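FMN reductase (NADPH) (Bacillus subtilis, PDB 3N2S) catalyses the NADPH-dependent reduction of FMN and also reduces nitroaromatic compounds, quinones and azo dyes, working as a homodimeric flavoprotein. Local coordinates at residues Thr29-Ala34 and His75-Cys80; Ile49-Pro54 and Glu147-Pro152; Gln119-Ala124 and Phe159-Gly164; Asn140-Val145 and His154-Phe159. One frame throughout, in Å; residues are numbered along the deposited sequence.

Interaction 1 of 4, residues Thr29-Ala34 and His75-Cys80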
loop_
_atom_site.group_PDB
_atom_site.type_symbol
_atom_site.label_atom_id
_atom_site.label_comp_id
_atom_site.label_asym_id
_atom_site.label_seq_id
_atom_site.Cartn_x
_atom_site.Cartn_y
_atom_site.Cartn_z
ATOM N N THR A 29 -13.109 -15.015 2.793
ATOM C CA THR A 29 -12.078 -14.824 3.825
ATOM C C THR A 29 -11.015 -13.817 3.332
ATOM O O THR A 29 -10.642 -12.923 4.087
ATOM C CB THR A 29 -11.488 -16.182 4.225
ATOM O OG1 THR A 29 -12.523 -16.967 4.802
ATOM C CG2 THR A 29 -10.338 -16.071 5.205
ATOM N N LEU A 30 -10.576 -13.954 2.064
ATOM C CA LEU A 30 -9.590 -13.062 1.444
ATOM C C LEU A 30 -10.088 -11.613 1.391
ATOM O O LEU A 30 -9.349 -10.700 1.765
ATOM C CB LEU A 30 -9.215 -13.563 0.041
ATOM C CG LEU A 30 -8.397 -14.850 -0.022
ATOM C CD1 LEU A 30 -8.174 -15.271 -1.439
ATOM C CD2 LEU A 30 -7.091 -14.717 0.730
ATOM N N VAL A 31 -11.348 -11.413 0.970
ATOM C CA VAL A 31 -11.977 -10.091 0.895
ATOM C C VAL A 31 -12.108 -9.466 2.303
ATOM O O VAL A 31 -11.701 -8.323 2.500
ATOM C CB VAL A 31 -13.316 -10.110 0.109
ATOM C CG1 VAL A 31 -14.046 -8.764 0.216
ATOM C CG2 VAL A 31 -13.083 -10.484 -1.359
ATOM N N LYS A 32 -12.643 -10.217 3.272
ATOM C CA LYS A 32 -12.766 -9.741 4.667
ATOM C C LYS A 32 -11.393 -9.376 5.249
ATOM O O LYS A 32 -11.276 -8.384 5.967
ATOM C CB LYS A 32 -13.456 -10.798 5.568
ATOM C CG LYS A 32 -14.958 -10.950 5.289
ATOM C CD LYS A 32 -15.580 -12.113 6.071
ATOM C CE LYS A 32 -15.591 -11.942 7.571
ATOM N NZ LYS A 32 -15.849 -13.231 8.268
ATOM N N SER A 33 -10.368 -10.191 4.951
ATOM C CA SER A 33 -9.004 -9.939 5.421
ATOM C C SER A 33 -8.483 -8.622 4.859
ATOM O O SER A 33 -7.932 -7.812 5.608
ATOM C CB SER A 33 -8.078 -11.082 5.019
ATOM O OG SER A 33 -8.427 -12.260 5.730
ATOM N N ALA A 34 -8.696 -8.397 3.557
ATOM C CA ALA A 34 -8.327 -7.160 2.855
ATOM C C ALA A 34 -9.002 -5.969 3.538
ATOM O O ALA A 34 -8.331 -5.012 3.911
ATOM C CB ALA A 34 -8.774 -7.243 1.393
ATOM N N HIS A 75 -8.242 -17.533 -8.733
ATOM C CA HIS A 75 -9.070 -16.322 -8.870
ATOM C C HIS A 75 -8.157 -15.157 -9.196
ATOM O O HIS A 75 -7.006 -15.147 -8.735
ATOM C CB HIS A 75 -9.851 -16.015 -7.572
ATOM C CG HIS A 75 -11.097 -15.193 -7.788
ATOM N ND1 HIS A 75 -12.082 -15.594 -8.673
ATOM C CD2 HIS A 75 -11.501 -14.048 -7.193
ATOM C CE1 HIS A 75 -13.030 -14.676 -8.610
ATOM N NE2 HIS A 75 -12.734 -13.737 -7.723
ATOM N N PHE A 76 -8.658 -14.176 -9.965
ATOM C CA PHE A 76 -7.884 -12.976 -10.271
ATOM C C PHE A 76 -8.594 -11.750 -9.701
ATOM O O PHE A 76 -9.723 -11.453 -10.098
ATOM C CB PHE A 76 -7.603 -12.829 -11.776
ATOM C CG PHE A 76 -6.635 -11.718 -12.120
ATOM C CD1 PHE A 76 -5.310 -11.766 -11.686
ATOM C CD2 PHE A 76 -7.041 -10.626 -12.889
ATOM C CE1 PHE A 76 -4.426 -10.724 -11.997
ATOM C CE2 PHE A 76 -6.154 -9.603 -13.206
ATOM C CZ PHE A 76 -4.853 -9.666 -12.770
ATOM N N PHE A 77 -7.951 -11.076 -8.745
ATOM C CA PHE A 77 -8.499 -9.883 -8.104
ATOM C C PHE A 77 -7.879 -8.630 -8.709
ATOM O O PHE A 77 -6.675 -8.597 -8.936
ATOM C CB PHE A 77 -8.227 -9.895 -6.589
ATOM C CG PHE A 77 -8.827 -11.049 -5.811
ATOM C CD1 PHE A 77 -10.066 -10.918 -5.185
ATOM C CD2 PHE A 77 -8.116 -12.235 -5.629
ATOM C CE1 PHE A 77 -10.590 -11.959 -4.406
ATOM C CE2 PHE A 77 -8.661 -13.292 -4.882
ATOM C CZ PHE A 77 -9.889 -13.140 -4.269
ATOM N N VAL A 78 -8.691 -7.588 -8.944
ATOM C CA VAL A 78 -8.150 -6.312 -9.425
ATOM C C VAL A 78 -8.410 -5.273 -8.341
ATOM O O VAL A 78 -9.574 -5.013 -8.000
ATOM C CB VAL A 78 -8.630 -5.853 -10.837
ATOM C CG1 VAL A 78 -8.029 -4.485 -11.199
ATOM C CG2 VAL A 78 -8.271 -6.895 -11.897
ATOM N N PHE A 79 -7.324 -4.682 -7.801
ATOM C CA PHE A 79 -7.434 -3.656 -6.767
ATOM C C PHE A 79 -7.521 -2.307 -7.414
ATOM O O PHE A 79 -6.672 -1.970 -8.245
ATOM C CB PHE A 79 -6.261 -3.722 -5.753
ATOM C CG PHE A 79 -6.466 -4.835 -4.756
ATOM C CD1 PHE A 79 -6.969 -4.569 -3.487
ATOM C CD2 PHE A 79 -6.213 -6.162 -5.107
ATOM C CE1 PHE A 79 -7.205 -5.608 -2.579
ATOM C CE2 PHE A 79 -6.426 -7.197 -4.192
ATOM C CZ PHE A 79 -6.929 -6.912 -2.934
ATOM N N CYS A 80 -8.536 -1.526 -7.020
ATOM C CA CYS A 80 -8.751 -0.178 -7.573
ATOM C C CYS A 80 -8.744 0.866 -6.505
ATOM O O CYS A 80 -9.353 0.649 -5.458
ATOM C CB CYS A 80 -10.080 -0.096 -8.327
ATOM S SG CYS A 80 -10.325 -1.363 -9.584
#

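Interaction 2 of 4, residues Ile49-Pro54 and Glu147-Pro152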
loop_
_atom_site.group_PDB
_atom_site.type_symbol
_atom_site.label_atom_id
_atom_site.label_comp_id
_atom_site.label_asym_id
_atom_site.label_seq_id
_atom_site.Cartn_x
_atom_site.Cartn_y
_atom_site.Cartn_z
ATOM N N ILE A 49 -12.188 -6.012 -7.667
ATOM C CA ILE A 49 -12.992 -6.678 -8.696
ATOM C C ILE A 49 -12.458 -8.101 -8.854
ATOM O O ILE A 49 -11.308 -8.281 -9.244
ATOM C CB ILE A 49 -13.040 -5.893 -10.038
ATOM C CG1 ILE A 49 -13.518 -4.423 -9.790
ATOM C CG2 ILE A 49 -13.969 -6.626 -11.063
ATOM C CD1 ILE A 49 -13.356 -3.524 -10.916
ATOM N N GLY A 50 -13.295 -9.085 -8.536
ATOM C CA GLY A 50 -12.950 -10.493 -8.680
ATOM C C GLY A 50 -13.263 -10.955 -10.096
ATOM O O GLY A 50 -14.432 -10.989 -10.508
ATOM N N VAL A 51 -12.213 -11.264 -10.863
ATOM C CA VAL A 51 -12.354 -11.649 -12.275
ATOM C C VAL A 51 -12.270 -13.176 -12.447
ATOM O O VAL A 51 -11.223 -13.790 -12.210
ATOM C CB VAL A 51 -11.377 -10.878 -13.206
ATOM C CG1 VAL A 51 -11.725 -11.099 -14.692
ATOM C CG2 VAL A 51 -11.378 -9.380 -12.885
ATOM N N SER A 52 -13.416 -13.779 -12.801
ATOM C CA SER A 52 -13.532 -15.215 -13.044
ATOM C C SER A 52 -13.961 -15.498 -14.503
ATOM O O SER A 52 -13.769 -16.611 -14.975
ATOM C CB SER A 52 -14.487 -15.865 -12.049
ATOM O OG SER A 52 -15.790 -15.325 -12.184
ATOM N N ASP A 53 -14.497 -14.492 -15.214
ATOM C CA ASP A 53 -14.919 -14.638 -16.615
ATOM C C ASP A 53 -13.682 -14.950 -17.503
ATOM O O ASP A 53 -12.768 -14.123 -17.574
ATOM C CB ASP A 53 -15.657 -13.389 -17.128
ATOM C CG ASP A 53 -16.093 -13.481 -18.595
ATOM O OD1 ASP A 53 -17.106 -14.157 -18.875
ATOM O OD2 ASP A 53 -15.390 -12.936 -19.456
ATOM N N PRO A 54 -13.630 -16.159 -18.132
ATOM C CA PRO A 54 -12.470 -16.531 -18.968
ATOM C C PRO A 54 -12.052 -15.485 -19.993
ATOM O O PRO A 54 -10.864 -15.213 -20.114
ATOM C CB PRO A 54 -12.932 -17.841 -19.628
ATOM C CG PRO A 54 -13.814 -18.447 -18.614
ATOM C CD PRO A 54 -14.619 -17.263 -18.102
ATOM N N GLU A 147 -12.221 -0.486 -19.638
ATOM C CA GLU A 147 -13.287 -0.962 -20.520
ATOM C C GLU A 147 -13.636 -2.419 -20.189
ATOM O O GLU A 147 -14.814 -2.764 -20.180
ATOM C CB GLU A 147 -12.887 -0.862 -22.004
ATOM C CG GLU A 147 -12.696 0.541 -22.528
ATOM C CD GLU A 147 -12.584 0.535 -24.037
ATOM O OE1 GLU A 147 -11.466 0.752 -24.554
ATOM O OE2 GLU A 147 -13.605 0.251 -24.705
ATOM N N VAL A 148 -12.614 -3.280 -19.914
ATOM C CA VAL A 148 -12.845 -4.692 -19.556
ATOM C C VAL A 148 -13.671 -4.763 -18.250
ATOM O O VAL A 148 -14.650 -5.516 -18.159
ATOM C CB VAL A 148 -11.502 -5.488 -19.436
ATOM C CG1 VAL A 148 -11.706 -6.862 -18.799
ATOM C CG2 VAL A 148 -10.805 -5.627 -20.779
ATOM N N LEU A 149 -13.271 -3.970 -17.254
ATOM C CA LEU A 149 -13.892 -3.973 -15.925
ATOM C C LEU A 149 -15.088 -3.033 -15.792
ATOM O O LEU A 149 -15.756 -3.056 -14.758
ATOM C CB LEU A 149 -12.833 -3.653 -14.854
ATOM C CG LEU A 149 -11.571 -4.545 -14.832
ATOM C CD1 LEU A 149 -10.549 -3.997 -13.856
ATOM C CD2 LEU A 149 -11.911 -5.983 -14.482
ATOM N N GLN A 150 -15.339 -2.190 -16.823
ATOM C CA GLN A 150 -16.435 -1.197 -16.853
ATOM C C GLN A 150 -16.396 -0.316 -15.592
ATOM O O GLN A 150 -17.404 -0.144 -14.898
ATOM C CB GLN A 150 -17.801 -1.878 -17.075
ATOM C CG GLN A 150 -17.941 -2.510 -18.473
ATOM C CD GLN A 150 -18.177 -1.485 -19.571
ATOM O OE1 GLN A 150 -19.218 -0.816 -19.620
ATOM N NE2 GLN A 150 -17.208 -1.321 -20.468
ATOM N N THR A 151 -15.185 0.168 -15.254
ATOM C CA THR A 151 -15.023 1.003 -14.065
ATOM C C THR A 151 -15.462 2.422 -14.381
ATOM O O THR A 151 -15.120 2.945 -15.436
ATOM C CB THR A 151 -13.613 0.921 -13.474
ATOM O OG1 THR A 151 -12.656 1.242 -14.481
ATOM C CG2 THR A 151 -13.318 -0.424 -12.817
ATOM N N PRO A 152 -16.221 3.061 -13.473
ATOM C CA PRO A 152 -16.693 4.429 -13.748
ATOM C C PRO A 152 -15.618 5.476 -13.463
ATOM O O PRO A 152 -14.474 5.130 -13.118
ATOM C CB PRO A 152 -17.895 4.554 -12.809
ATOM C CG PRO A 152 -17.494 3.702 -11.594
ATOM C CD PRO A 152 -16.691 2.559 -12.164
#

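Interaction 3 of 4, residues Gln119-Ala124 and Phe159-Gly164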
loop_
_atom_site.group_PDB
_atom_site.type_symbol
_atom_site.label_atom_id
_atom_site.label_comp_id
_atom_site.label_asym_id
_atom_site.label_seq_id
_atom_site.Cartn_x
_atom_site.Cartn_y
_atom_site.Cartn_z
ATOM N N GLN A 119 -2.210 -6.174 0.577
ATOM C CA GLN A 119 -1.197 -6.897 1.343
ATOM C C GLN A 119 -1.799 -7.766 2.450
ATOM O O GLN A 119 -1.279 -8.854 2.704
ATOM C CB GLN A 119 -0.039 -6.000 1.800
ATOM C CG GLN A 119 1.159 -6.792 2.360
ATOM C CD GLN A 119 1.744 -7.903 1.495
ATOM O OE1 GLN A 119 2.254 -8.910 2.011
ATOM N NE2 GLN A 119 1.682 -7.796 0.183
ATOM N N ASN A 120 -2.919 -7.325 3.045
ATOM C CA ASN A 120 -3.664 -8.147 4.010
ATOM C C ASN A 120 -4.192 -9.393 3.293
ATOM O O ASN A 120 -4.081 -10.506 3.823
ATOM C CB ASN A 120 -4.834 -7.368 4.599
ATOM C CG ASN A 120 -4.607 -6.913 6.020
ATOM O OD1 ASN A 120 -5.499 -6.374 6.668
ATOM N ND2 ASN A 120 -3.417 -7.111 6.527
HETATM N N MSE A 121 -4.754 -9.210 2.076
HETATM C CA MSE A 121 -5.232 -10.349 1.279
HETATM C C MSE A 121 -4.079 -11.313 0.971
HETATM O O MSE A 121 -4.257 -12.531 1.061
HETATM C CB MSE A 121 -5.903 -9.889 -0.046
HETATM C CG MSE A 121 -6.430 -11.083 -0.856
HETATM SE SE MSE A 121 -7.373 -10.662 -2.477
HETATM C CE MSE A 121 -9.063 -9.914 -1.704
ATOM N N SER A 122 -2.896 -10.764 0.608
ATOM C CA SER A 122 -1.741 -11.580 0.252
ATOM C C SER A 122 -1.294 -12.443 1.442
ATOM O O SER A 122 -1.089 -13.653 1.278
ATOM C CB SER A 122 -0.590 -10.703 -0.252
ATOM O OG SER A 122 -0.968 -10.053 -1.462
ATOM N N ILE A 123 -1.168 -11.831 2.630
ATOM C CA ILE A 123 -0.754 -12.563 3.851
ATOM C C ILE A 123 -1.806 -13.623 4.214
ATOM O O ILE A 123 -1.447 -14.760 4.558
ATOM C CB ILE A 123 -0.450 -11.611 5.021
ATOM C CG1 ILE A 123 0.713 -10.642 4.686
ATOM C CG2 ILE A 123 -0.136 -12.378 6.317
ATOM C CD1 ILE A 123 0.488 -9.291 5.496
ATOM N N ALA A 124 -3.091 -13.252 4.139
ATOM C CA ALA A 124 -4.172 -14.212 4.414
ATOM C C ALA A 124 -4.068 -15.408 3.452
ATOM O O ALA A 124 -4.089 -16.551 3.918
ATOM C CB ALA A 124 -5.521 -13.534 4.283
ATOM N N PHE A 159 -3.490 -2.583 -9.791
ATOM C CA PHE A 159 -2.783 -3.853 -10.034
ATOM C C PHE A 159 -3.757 -4.988 -9.814
ATOM O O PHE A 159 -4.751 -4.825 -9.100
ATOM C CB PHE A 159 -1.574 -4.036 -9.075
ATOM C CG PHE A 159 -1.907 -3.757 -7.620
ATOM C CD1 PHE A 159 -2.473 -4.742 -6.818
ATOM C CD2 PHE A 159 -1.664 -2.501 -7.058
ATOM C CE1 PHE A 159 -2.820 -4.467 -5.504
ATOM C CE2 PHE A 159 -2.009 -2.231 -5.730
ATOM C CZ PHE A 159 -2.587 -3.212 -4.963
ATOM N N GLY A 160 -3.442 -6.122 -10.418
ATOM C CA GLY A 160 -4.164 -7.353 -10.174
ATOM C C GLY A 160 -3.431 -8.135 -9.096
ATOM O O GLY A 160 -2.286 -7.802 -8.717
ATOM N N LEU A 161 -4.090 -9.161 -8.575
ATOM C CA LEU A 161 -3.512 -10.093 -7.620
ATOM C C LEU A 161 -3.995 -11.471 -8.020
ATOM O O LEU A 161 -5.190 -11.751 -7.918
ATOM C CB LEU A 161 -3.898 -9.769 -6.154
ATOM C CG LEU A 161 -3.144 -10.581 -5.085
ATOM C CD1 LEU A 161 -1.633 -10.169 -5.034
ATOM C CD2 LEU A 161 -3.811 -10.427 -3.701
ATOM N N ALA A 162 -3.085 -12.286 -8.571
ATOM C CA ALA A 162 -3.352 -13.658 -8.966
ATOM C C ALA A 162 -3.189 -14.492 -7.699
ATOM O O ALA A 162 -2.218 -14.318 -6.971
ATOM C CB ALA A 162 -2.361 -14.107 -10.033
ATOM N N VAL A 163 -4.202 -15.304 -7.371
ATOM C CA VAL A 163 -4.194 -16.150 -6.176
ATOM C C VAL A 163 -4.542 -17.581 -6.616
ATOM O O VAL A 163 -5.435 -17.759 -7.433
ATOM C CB VAL A 163 -5.189 -15.657 -5.080
ATOM C CG1 VAL A 163 -5.035 -16.487 -3.805
ATOM C CG2 VAL A 163 -5.011 -14.156 -4.771
ATOM N N GLY A 164 -3.844 -18.571 -6.082
ATOM C CA GLY A 164 -4.143 -19.958 -6.417
ATOM C C GLY A 164 -3.311 -20.972 -5.665
ATOM O O GLY A 164 -2.497 -20.616 -4.804
#

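Interaction 4 of 4, residues Asn140-Val145 and His154-Phe159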
loop_
_atom_site.group_PDB
_atom_site.type_symbol
_atom_site.label_atom_id
_atom_site.label_comp_id
_atom_site.label_asym_id
_atom_site.label_seq_id
_atom_site.Cartn_x
_atom_site.Cartn_y
_atom_site.Cartn_z
ATOM N N ASN A 140 -0.126 -1.064 -18.180
ATOM C CA ASN A 140 0.376 -0.836 -19.541
ATOM C C ASN A 140 -0.729 -0.204 -20.385
ATOM O O ASN A 140 -0.437 0.618 -21.252
ATOM C CB ASN A 140 0.821 -2.161 -20.207
ATOM C CG ASN A 140 2.080 -2.777 -19.664
ATOM O OD1 ASN A 140 2.979 -2.088 -19.186
ATOM N ND2 ASN A 140 2.194 -4.094 -19.782
ATOM N N GLU A 141 -1.997 -0.599 -20.150
ATOM C CA GLU A 141 -3.138 -0.163 -20.954
ATOM C C GLU A 141 -4.365 0.073 -20.084
ATOM O O GLU A 141 -5.376 -0.586 -20.273
ATOM C CB GLU A 141 -3.445 -1.229 -22.028
ATOM C CG GLU A 141 -2.273 -1.570 -22.936
ATOM C CD GLU A 141 -2.599 -1.807 -24.395
ATOM O OE1 GLU A 141 -2.064 -2.784 -24.967
ATOM O OE2 GLU A 141 -3.366 -1.005 -24.974
ATOM N N LEU A 142 -4.278 0.994 -19.108
ATOM C CA LEU A 142 -5.404 1.235 -18.204
ATOM C C LEU A 142 -6.726 1.615 -18.882
ATOM O O LEU A 142 -7.763 1.229 -18.367
ATOM C CB LEU A 142 -5.062 2.224 -17.092
ATOM C CG LEU A 142 -4.325 1.712 -15.861
ATOM C CD1 LEU A 142 -4.285 2.800 -14.809
ATOM C CD2 LEU A 142 -4.974 0.400 -15.273
ATOM N N ASP A 143 -6.697 2.318 -20.047
ATOM C CA ASP A 143 -7.916 2.698 -20.777
ATOM C C ASP A 143 -8.651 1.439 -21.212
ATOM O O ASP A 143 -9.858 1.352 -21.042
ATOM C CB ASP A 143 -7.604 3.608 -21.979
ATOM C CG ASP A 143 -8.782 4.486 -22.419
ATOM O OD1 ASP A 143 -9.823 3.926 -22.837
ATOM O OD2 ASP A 143 -8.645 5.731 -22.387
ATOM N N LYS A 144 -7.916 0.418 -21.682
ATOM C CA LYS A 144 -8.526 -0.846 -22.082
ATOM C C LYS A 144 -8.946 -1.675 -20.873
ATOM O O LYS A 144 -9.981 -2.331 -20.930
ATOM C CB LYS A 144 -7.615 -1.627 -23.044
ATOM C CG LYS A 144 -7.457 -0.900 -24.380
ATOM C CD LYS A 144 -6.664 -1.690 -25.410
ATOM C CE LYS A 144 -6.339 -0.875 -26.648
ATOM N NZ LYS A 144 -7.555 -0.351 -27.329
ATOM N N VAL A 145 -8.176 -1.631 -19.772
ATOM C CA VAL A 145 -8.503 -2.332 -18.517
ATOM C C VAL A 145 -9.827 -1.777 -17.935
ATOM O O VAL A 145 -10.714 -2.566 -17.580
ATOM C CB VAL A 145 -7.322 -2.286 -17.504
ATOM C CG1 VAL A 145 -7.745 -2.793 -16.132
ATOM C CG2 VAL A 145 -6.125 -3.093 -18.026
ATOM N N HIS A 154 -13.553 8.257 -11.303
ATOM C CA HIS A 154 -13.103 8.209 -9.892
ATOM C C HIS A 154 -12.750 6.799 -9.413
ATOM O O HIS A 154 -12.673 6.550 -8.206
ATOM C CB HIS A 154 -14.069 8.929 -8.927
ATOM C CG HIS A 154 -14.303 10.349 -9.317
ATOM N ND1 HIS A 154 -13.296 11.290 -9.234
ATOM C CD2 HIS A 154 -15.404 10.922 -9.843
ATOM C CE1 HIS A 154 -13.825 12.414 -9.688
ATOM N NE2 HIS A 154 -15.088 12.239 -10.073
ATOM N N VAL A 155 -12.541 5.886 -10.370
ATOM C CA VAL A 155 -12.117 4.508 -10.091
ATOM C C VAL A 155 -10.869 4.258 -10.948
ATOM O O VAL A 155 -10.903 4.463 -12.165
ATOM C CB VAL A 155 -13.221 3.426 -10.278
ATOM C CG1 VAL A 155 -12.660 2.020 -10.053
ATOM C CG2 VAL A 155 -14.393 3.662 -9.339
ATOM N N LEU A 156 -9.750 3.891 -10.296
ATOM C CA LEU A 156 -8.510 3.647 -11.012
ATOM C C LEU A 156 -7.963 2.246 -10.713
ATOM O O LEU A 156 -7.461 2.023 -9.604
ATOM C CB LEU A 156 -7.449 4.726 -10.652
ATOM C CG LEU A 156 -6.154 4.728 -11.500
ATOM C CD1 LEU A 156 -6.427 5.253 -12.941
ATOM C CD2 LEU A 156 -5.093 5.607 -10.865
ATOM N N PRO A 157 -7.969 1.311 -11.693
ATOM C CA PRO A 157 -7.326 -0.004 -11.444
ATOM C C PRO A 157 -5.817 0.229 -11.226
ATOM O O PRO A 157 -5.213 1.040 -11.911
ATOM C CB PRO A 157 -7.614 -0.795 -12.728
ATOM C CG PRO A 157 -8.787 -0.049 -13.403
ATOM C CD PRO A 157 -8.496 1.397 -13.074
ATOM N N LEU A 158 -5.250 -0.391 -10.186
ATOM C CA LEU A 158 -3.848 -0.183 -9.812
ATOM C C LEU A 158 -3.000 -1.392 -10.154
ATOM O O LEU A 158 -1.894 -1.246 -10.673
ATOM C CB LEU A 158 -3.740 0.103 -8.288
ATOM C CG LEU A 158 -4.648 1.207 -7.723
ATOM C CD1 LEU A 158 -4.459 1.336 -6.222
ATOM C CD2 LEU A 158 -4.347 2.561 -8.402
ATOM N N PHE A 159 -3.490 -2.583 -9.791
ATOM C CA PHE A 159 -2.783 -3.853 -10.034
ATOM C C PHE A 159 -3.757 -4.988 -9.814
ATOM O O PHE A 159 -4.751 -4.825 -9.100
ATOM C CB PHE A 159 -1.574 -4.036 -9.075
ATOM C CG PHE A 159 -1.907 -3.757 -7.620
ATOM C CD1 PHE A 159 -2.473 -4.742 -6.818
ATOM C CD2 PHE A 159 -1.664 -2.501 -7.058
ATOM C CE1 PHE A 159 -2.820 -4.467 -5.504
ATOM C CE2 PHE A 159 -2.009 -2.231 -5.730
ATOM C CZ PHE A 159 -2.587 -3.212 -4.963
#

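Interaction 1 of 4, residues Thr29-Ala34 and His75-Cys80
L30 and V31, consecutive residues of helix 24-35, both reach the ring of F77 on strand 75-82. All the contact across the two segments is apolar. L30 sends one methyl to the end of the ring, where CD1 lies 3.9 Å from F77 CZ and almost as near to CE2; the two side chains cross at about a right angle. V31 comes to the neighbouring rim atom, its CG2 lying 4.2 Å from F77 CE1. CB of F77 points toward the helix, and CG, anti to the carbonyl carbon (chi1 -61°), carries the ring on to it. A34, a turn beyond L30, turns its CB the same way, toward the strand.

Such packing of a helix against an antiparallel sheet belongs to the alpha-beta-alpha sandwich of the FMN-dependent nitroreductases. Helix 104-127 shares this face of the sheet, its M121 touching both L30 and F77.

Within strand 75-82, H75 and F77 also meet each other: H75 CD2 sits 3.4 Å above the plane of the F77 ring, offset toward its rim, while F77 CE1 lies at the edge of the imidazole and in its plane. H75 NE2 is hydrogen-bonded to Y182 OH of the second subunit, a tyrosine that also packs on V31.

No hydrogen bond joins the two segments; within the helix, T29 O accepts S33 N at 2.9 Å and S33 OG at 2.8 Å, the two donors arriving from opposite faces of the carbonyl plane, with the hydroxyl 39° out of it.

Interaction 2 of 4, residues Ile49-Pro54 and Glu147-Pro152
L149 of helix 142-149 drives its side chain between I49 and V51 of strand 46-51. At its root, CB meets the end of I49, 4.0 Å from CD1. CG then leaves anti to the carbonyl carbon (chi1 -55°), which carries the fork toward the strand. One prong, L149 CD1, stays beside I49, 4.1 Å from its CD1. The other, L149 CD2, spans the two strand residues, touching V51 CG2 at 3.8 Å and I49 CG2 at 4.0 Å. V51 and L149 meet at about a right angle, whereas I49 is crossed obliquely.

The tip of I49 has a second neighbour: T151 CG2 approaches its CD1 to 3.6 Å, and L149 and T151 thus meet the end of the isoleucine side by side. Between them Q150 leaves helical geometry with positive phi (52°), a turn consistent with both neighbours reaching one side chain. The Q150 side chain folds back onto the preceding turn, where its NE2 donates to E147 O at 2.8 Å in a nearly straight bond (174°), lying in the carbonyl plane on a lone pair.

Past the strand, D53 caps helix 54-63 through its OD2, bonded to K56 N, and K56 NZ in turn bonds V148 O. N185 of the second subunit packs on I49, V51 and L149 and accepts from the backbone N of both S52 and D53. I49 and G50 pair in parallel with a strand of that subunit, the intersubunit extension of the central sheet that marks the dimeric nitroreductase fold.

Interaction 3 of 4, residues Gln119-Ala124 and Phe159-Gly164
The helix segment 119-124 lies over the strand segment 159-164 with S122 and L161 nearest in backbone, their CA atoms 8.2 Å apart. This is the long helix 104-127 resting on the antiparallel sheet of the nitroreductase sandwich, on the side it shares with helix 24-35. L161 points its CB toward the helix and meets two consecutive residues there. M121, present as selenomethionine, extends straight from the backbone with CG anti to N (chi1 -179°) and then bends at chi3; its chain and that of L161 slide past each other in opposite directions. L161 CD2 is the atom it passes, 3.9 Å from M121 CG and 3.8 Å from SE. Beyond L161, the same selenomethionine touches F77 and F79 of strand 75-82 and L30, V31 and A34 of helix 24-35. I132 and Y134 of strand 131-135 adjoin L161 as well. The polar end of S122 is satisfied within its own helix by a hydrogen bond to A118 O, with a weak one to Y134 OH. Toward the strand that hydroxyl makes purely van der Waals contact, S122 OG sitting over the fork of L161 at 3.6 Å from CD1 and 3.6 Å from CD2.

Interaction 4 of 4, residues Asn140-Val145 and His154-Phe159
P157 presents the bump of this contact: its CB enters the groove between L142 and V145, one turn apart on helix 142-149. The walls are evenly spaced, L142 CD2 lying 3.9 Å and V145 CG1 also 3.9 Å from P157 CB. V145 CG1, anti to its backbone N (chi1 170°), runs on along the proline ring to within 4.0 Å of P157 CG.

L142 in turn brings its fork down onto the strand. Both methyls of the fork press on the carbonyl oxygen of P157 from the same side, with CD1 at 3.5 Å and CD2 at 3.4 Å from P157 O. That oxygen is buried here and has no hydrogen-bond partner in the model. The same L142 CD1 also meets L156 CD1 at 3.8 Å, the two leucines crossing nearly perpendicularly. Directly after P157 the strand makes a classic beta bulge, L158 and F159 together facing F79 of strand 75-82.

Around the contact, L60 and L63 of helix 54-63 touch V145, while L237 and Y240 of helix 237-243 close on L142 and V241 on L156. L158 and F159 point their CB atoms away from helix 142-149 and pack on helix 104-127, so strand 155-164 is sandwiched between helices.

In the fold
The four contacts cover both faces of one antiparallel sheet. Interactions 1 and 3 lie on one face, their centres 6 Å apart, and their strands join where F77 O and L161 N, 2.7 Å apart, probably hydrogen-bond. Interactions 2 and 4 bring helix 142-149 to the opposite face, with centres 11 Å apart. Strand 75-82 serves both faces: F77 belongs to interaction 1, while V78, whose N lies 2.7 Å from I49 O, packs its CG1 on L149 CD1 of interaction 2. Interactions 3 and 4 share F159. Of interactions 1, 3 and 4, interaction 3 comes nearest the flavin, the side chain of L161 lying about 8 Å from a bound FMN, against about 11 Å for V145 and 12 Å for F77.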